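Local structure of PKS_KS domain-containing protein (Photorhabdus luminescens subsp. laumondii, 6SMO) at residues Y96-E105 with F167-Y178. The protein probably acts as a beta-ketoacyl synthase of the thiolase-like superfamily, pairing with a second ketosynthase-type chain and holding a polyketone chain in its pocket. Sequence-based numbering, arbitrary orientation.
Sequences YLQFALDAAE and FSSAATSVAKKY
Tyr96 swings its ring anti to the backbone N (chi1 163°), which carries the hydroxyl across to the start of helix 169-178. At the far end Tyr178 takes the other course, with CG anti to its carbonyl carbon (chi1 -51°), and its hydroxyl reaches Glu105. These two tyrosines, one from each segment, mark the two ends of the contact. Tyr96 OH donates to Phe167 O at 2.7 Å, almost in line with the carbonyl bond. A water donates to the same hydroxyl and accepts a weak bond from Ala171 N. Tyr178 OH donates to Glu105 OE1 at 2.9 Å. That oxygen lies at the ring edge, while the hydroxyl meets it from above the carboxylate plane. Lys177 CG covers one face of the Tyr178 ring, and Lys177 NZ stays 4.5 Å from Glu105 OE1, too far for a salt bridge.

Between the ends the helices run roughly parallel, crossing at -37° with axes 9.1 Å apart. Alanines face each other in the middle. Ala100 CB meets Ala170 CB at 3.6 Å, and Ala104 CB rests on both methyls of Val174. Leu97 CD1 touches Ser173 OG at 3.5 Å, and Leu101 CD1 lies against Ser173 CB. The serine hydroxyl is turned back to Ser169 O, which also accepts from Ser173 N on the opposite face of its plane.

Ala170 and Val174 also pack on strand 123-128, and Ala100 on strand 212-219, so the pair lies against the central sheet of the thiolase fold. The chemistry implies a largely apolar seam, its serine hydroxyl satisfied by its own helix, with a polar tie at each end. Tyr96 ties helix 95-111 to the residue two before helix 169-178. Tyr178, with Lys177 nearby, would probably favour the charged form of Glu105, whose other oxygen takes a weak bond from Gln109.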
loop_
_atom_site.group_PDB
_atom_site.type_symbol
_atom_site.label_atom_id
_atom_site.label_comp_id
_atom_site.label_asym_id
_atom_site.label_seq_id
_atom_site.Cartn_x
_atom_site.Cartn_y
_atom_site.Cartn_z
ATOM N N TYR B 96 1.075 12.210 11.058
ATOM C CA TYR B 96 0.340 11.475 9.992
ATOM C C TYR B 96 -1.155 11.811 10.070
ATOM O O TYR B 96 -1.752 12.133 9.023
ATOM C CB TYR B 96 0.575 9.964 10.100
ATOM C CG TYR B 96 -0.431 9.127 9.349
ATOM C CD1 TYR B 96 -0.558 9.229 7.973
ATOM C CD2 TYR B 96 -1.268 8.243 10.012
ATOM C CE1 TYR B 96 -1.486 8.474 7.274
ATOM C CE2 TYR B 96 -2.200 7.479 9.328
ATOM C CZ TYR B 96 -2.309 7.594 7.953
ATOM O OH TYR B 96 -3.225 6.846 7.271
ATOM N N LEU B 97 -1.732 11.734 11.274
ATOM C CA LEU B 97 -3.166 12.032 11.540
ATOM C C LEU B 97 -3.405 13.547 11.458
ATOM O O LEU B 97 -4.457 13.943 10.920
ATOM C CB LEU B 97 -3.549 11.474 12.916
ATOM C CG LEU B 97 -5.012 11.637 13.331
ATOM C CD1 LEU B 97 -5.964 11.205 12.224
ATOM C CD2 LEU B 97 -5.298 10.852 14.603
ATOM N N GLN B 98 -2.463 14.356 11.959
ATOM C CA GLN B 98 -2.575 15.840 12.019
ATOM C C GLN B 98 -2.648 16.418 10.599
ATOM O O GLN B 98 -3.580 17.204 10.338
ATOM C CB GLN B 98 -1.399 16.451 12.788
ATOM C CG GLN B 98 -1.640 17.894 13.214
ATOM C CD GLN B 98 -0.360 18.678 13.372
ATOM O OE1 GLN B 98 0.543 18.292 14.111
ATOM N NE2 GLN B 98 -0.275 19.800 12.675
ATOM N N PHE B 99 -1.704 16.047 9.724
ATOM C CA PHE B 99 -1.577 16.573 8.337
ATOM C C PHE B 99 -2.823 16.213 7.519
ATOM O O PHE B 99 -3.230 17.031 6.667
ATOM C CB PHE B 99 -0.316 16.040 7.646
ATOM C CG PHE B 99 1.000 16.452 8.258
ATOM C CD1 PHE B 99 1.116 17.598 9.033
ATOM C CD2 PHE B 99 2.144 15.701 8.025
ATOM C CE1 PHE B 99 2.335 17.966 9.581
ATOM C CE2 PHE B 99 3.363 16.073 8.570
ATOM C CZ PHE B 99 3.456 17.205 9.347
ATOM N N ALA B 100 -3.403 15.032 7.765
ATOM C CA ALA B 100 -4.621 14.524 7.090
ATOM C C ALA B 100 -5.826 15.402 7.458
ATOM O O ALA B 100 -6.570 15.788 6.535
ATOM C CB ALA B 100 -4.855 13.080 7.461
ATOM N N LEU B 101 -6.001 15.702 8.750
ATOM C CA LEU B 101 -7.122 16.529 9.282
ATOM C C LEU B 101 -6.991 17.978 8.791
ATOM O O LEU B 101 -8.035 18.583 8.477
ATOM C CB LEU B 101 -7.138 16.467 10.815
ATOM C CG LEU B 101 -8.160 15.507 11.423
ATOM C CD1 LEU B 101 -7.763 14.061 11.182
ATOM C CD2 LEU B 101 -8.333 15.768 12.912
ATOM N N ASP B 102 -5.766 18.511 8.739
ATOM C CA ASP B 102 -5.472 19.910 8.326
ATOM C C ASP B 102 -5.766 20.074 6.829
ATOM O O ASP B 102 -6.462 21.043 6.469
ATOM C CB ASP B 102 -4.025 20.299 8.646
ATOM C CG ASP B 102 -3.717 20.381 10.132
ATOM O OD1 ASP B 102 -4.664 20.572 10.922
ATOM O OD2 ASP B 102 -2.528 20.252 10.489
ATOM N N ALA B 103 -5.252 19.158 6.000
ATOM C CA ALA B 103 -5.400 19.160 4.524
ATOM C C ALA B 103 -6.875 18.982 4.144
ATOM O O ALA B 103 -7.337 19.690 3.227
ATOM C CB ALA B 103 -4.540 18.079 3.917
ATOM N N ALA B 104 -7.583 18.072 4.822
ATOM C CA ALA B 104 -9.017 17.767 4.601
ATOM C C ALA B 104 -9.863 19.017 4.877
ATOM O O ALA B 104 -10.780 19.295 4.078
ATOM C CB ALA B 104 -9.444 16.610 5.468
ATOM N N GLU B 105 -9.559 19.737 5.964
ATOM C CA GLU B 105 -10.269 20.977 6.384
ATOM C C GLU B 105 -10.117 22.042 5.290
ATOM O O GLU B 105 -11.137 22.663 4.931
ATOM C CB GLU B 105 -9.733 21.471 7.731
ATOM C CG GLU B 105 -10.516 22.636 8.315
ATOM C CD GLU B 105 -11.994 22.360 8.543
ATOM O OE1 GLU B 105 -12.313 21.302 9.121
ATOM O OE2 GLU B 105 -12.819 23.200 8.134
ATOM N N PHE B 167 -3.548 1.791 10.664
ATOM C CA PHE B 167 -3.064 2.332 9.365
ATOM C C PHE B 167 -4.072 3.344 8.805
ATOM O O PHE B 167 -3.633 4.347 8.209
ATOM C CB PHE B 167 -2.813 1.203 8.361
ATOM C CG PHE B 167 -1.382 1.059 7.906
ATOM C CD1 PHE B 167 -0.434 0.448 8.714
ATOM C CD2 PHE B 167 -0.985 1.527 6.662
ATOM C CE1 PHE B 167 0.879 0.315 8.288
ATOM C CE2 PHE B 167 0.328 1.393 6.238
ATOM C CZ PHE B 167 1.258 0.787 7.052
ATOM N N SER B 168 -5.372 3.086 8.989
ATOM C CA SER B 168 -6.490 3.908 8.452
ATOM C C SER B 168 -7.034 4.853 9.532
ATOM O O SER B 168 -8.270 5.001 9.617
ATOM C CB SER B 168 -7.575 3.028 7.887
ATOM O OG SER B 168 -8.114 2.177 8.890
ATOM N N SER B 169 -6.148 5.474 10.319
ATOM C CA SER B 169 -6.488 6.519 11.320
ATOM C C SER B 169 -6.946 7.786 10.589
ATOM O O SER B 169 -7.962 8.375 11.005
ATOM C CB SER B 169 -5.325 6.812 12.234
ATOM O OG SER B 169 -5.008 5.680 13.029
ATOM N N ALA B 170 -6.217 8.166 9.535
ATOM C CA ALA B 170 -6.455 9.370 8.704
ATOM C C ALA B 170 -7.803 9.254 7.979
ATOM O O ALA B 170 -8.563 10.241 7.996
ATOM C CB ALA B 170 -5.317 9.549 7.729
ATOM N N ALA B 171 -8.083 8.094 7.375
ATOM C CA ALA B 171 -9.287 7.827 6.550
ATOM C C ALA B 171 -10.555 7.898 7.412
ATOM O O ALA B 171 -11.516 8.570 6.989
ATOM C CB ALA B 171 -9.163 6.486 5.869
ATOM N N THR B 172 -10.553 7.232 8.571
ATOM C CA THR B 172 -11.732 7.076 9.467
ATOM C C THR B 172 -12.010 8.385 10.217
ATOM O O THR B 172 -13.201 8.720 10.378
ATOM C CB THR B 172 -11.542 5.906 10.441
ATOM O OG1 THR B 172 -10.317 6.100 11.148
ATOM C CG2 THR B 172 -11.523 4.563 9.745
ATOM N N SER B 173 -10.963 9.086 10.666
ATOM C CA SER B 173 -11.054 10.366 11.419
ATOM C C SER B 173 -11.719 11.441 10.549
ATOM O O SER B 173 -12.577 12.179 11.077
ATOM C CB SER B 173 -9.700 10.818 11.904
ATOM O OG SER B 173 -9.166 9.901 12.847
ATOM N N VAL B 174 -11.332 11.521 9.271
ATOM C CA VAL B 174 -11.872 12.497 8.276
ATOM C C VAL B 174 -13.317 12.111 7.934
ATOM O O VAL B 174 -14.163 13.025 7.851
ATOM C CB VAL B 174 -10.980 12.570 7.019
ATOM C CG1 VAL B 174 -11.649 13.321 5.876
ATOM C CG2 VAL B 174 -9.627 13.190 7.336
ATOM N N ALA B 175 -13.583 10.813 7.746
ATOM C CA ALA B 175 -14.924 10.249 7.452
ATOM C C ALA B 175 -15.888 10.567 8.602
ATOM O O ALA B 175 -17.066 10.867 8.318
ATOM C CB ALA B 175 -14.821 8.762 7.214
ATOM N N LYS B 176 -15.403 10.501 9.848
ATOM C CA LYS B 176 -16.175 10.818 11.081
ATOM C C LYS B 176 -16.537 12.309 11.103
ATOM O O LYS B 176 -17.690 12.625 11.453
ATOM C CB LYS B 176 -15.372 10.443 12.333
ATOM C CG LYS B 176 -15.554 9.010 12.816
ATOM C CD LYS B 176 -16.699 8.842 13.794
ATOM C CE LYS B 176 -16.351 9.290 15.199
ATOM N NZ LYS B 176 -17.531 9.257 16.094
ATOM N N LYS B 177 -15.590 13.180 10.736
ATOM C CA LYS B 177 -15.687 14.657 10.902
ATOM C C LYS B 177 -16.744 15.240 9.952
ATOM O O LYS B 177 -17.494 16.129 10.399
ATOM C CB LYS B 177 -14.324 15.318 10.666
ATOM C CG LYS B 177 -14.225 16.768 11.123
ATOM C CD LYS B 177 -12.835 17.357 11.000
ATOM C CE LYS B 177 -12.758 18.801 11.449
ATOM N NZ LYS B 177 -12.879 18.933 12.920
ATOM N N TYR B 178 -16.795 14.772 8.698
ATOM C CA TYR B 178 -17.649 15.334 7.615
ATOM C C TYR B 178 -18.793 14.375 7.257
ATOM O O TYR B 178 -19.544 14.686 6.311
ATOM C CB TYR B 178 -16.790 15.672 6.393
ATOM C CG TYR B 178 -15.583 16.518 6.711
ATOM C CD1 TYR B 178 -15.722 17.829 7.140
ATOM C CD2 TYR B 178 -14.300 16.005 6.603
ATOM C CE1 TYR B 178 -14.619 18.611 7.445
ATOM C CE2 TYR B 178 -13.187 16.773 6.905
ATOM C CZ TYR B 178 -13.347 18.081 7.327
ATOM O OH TYR B 178 -12.251 18.837 7.626
HETATM O O HOH W 1 -5.870 6.340 6.032
#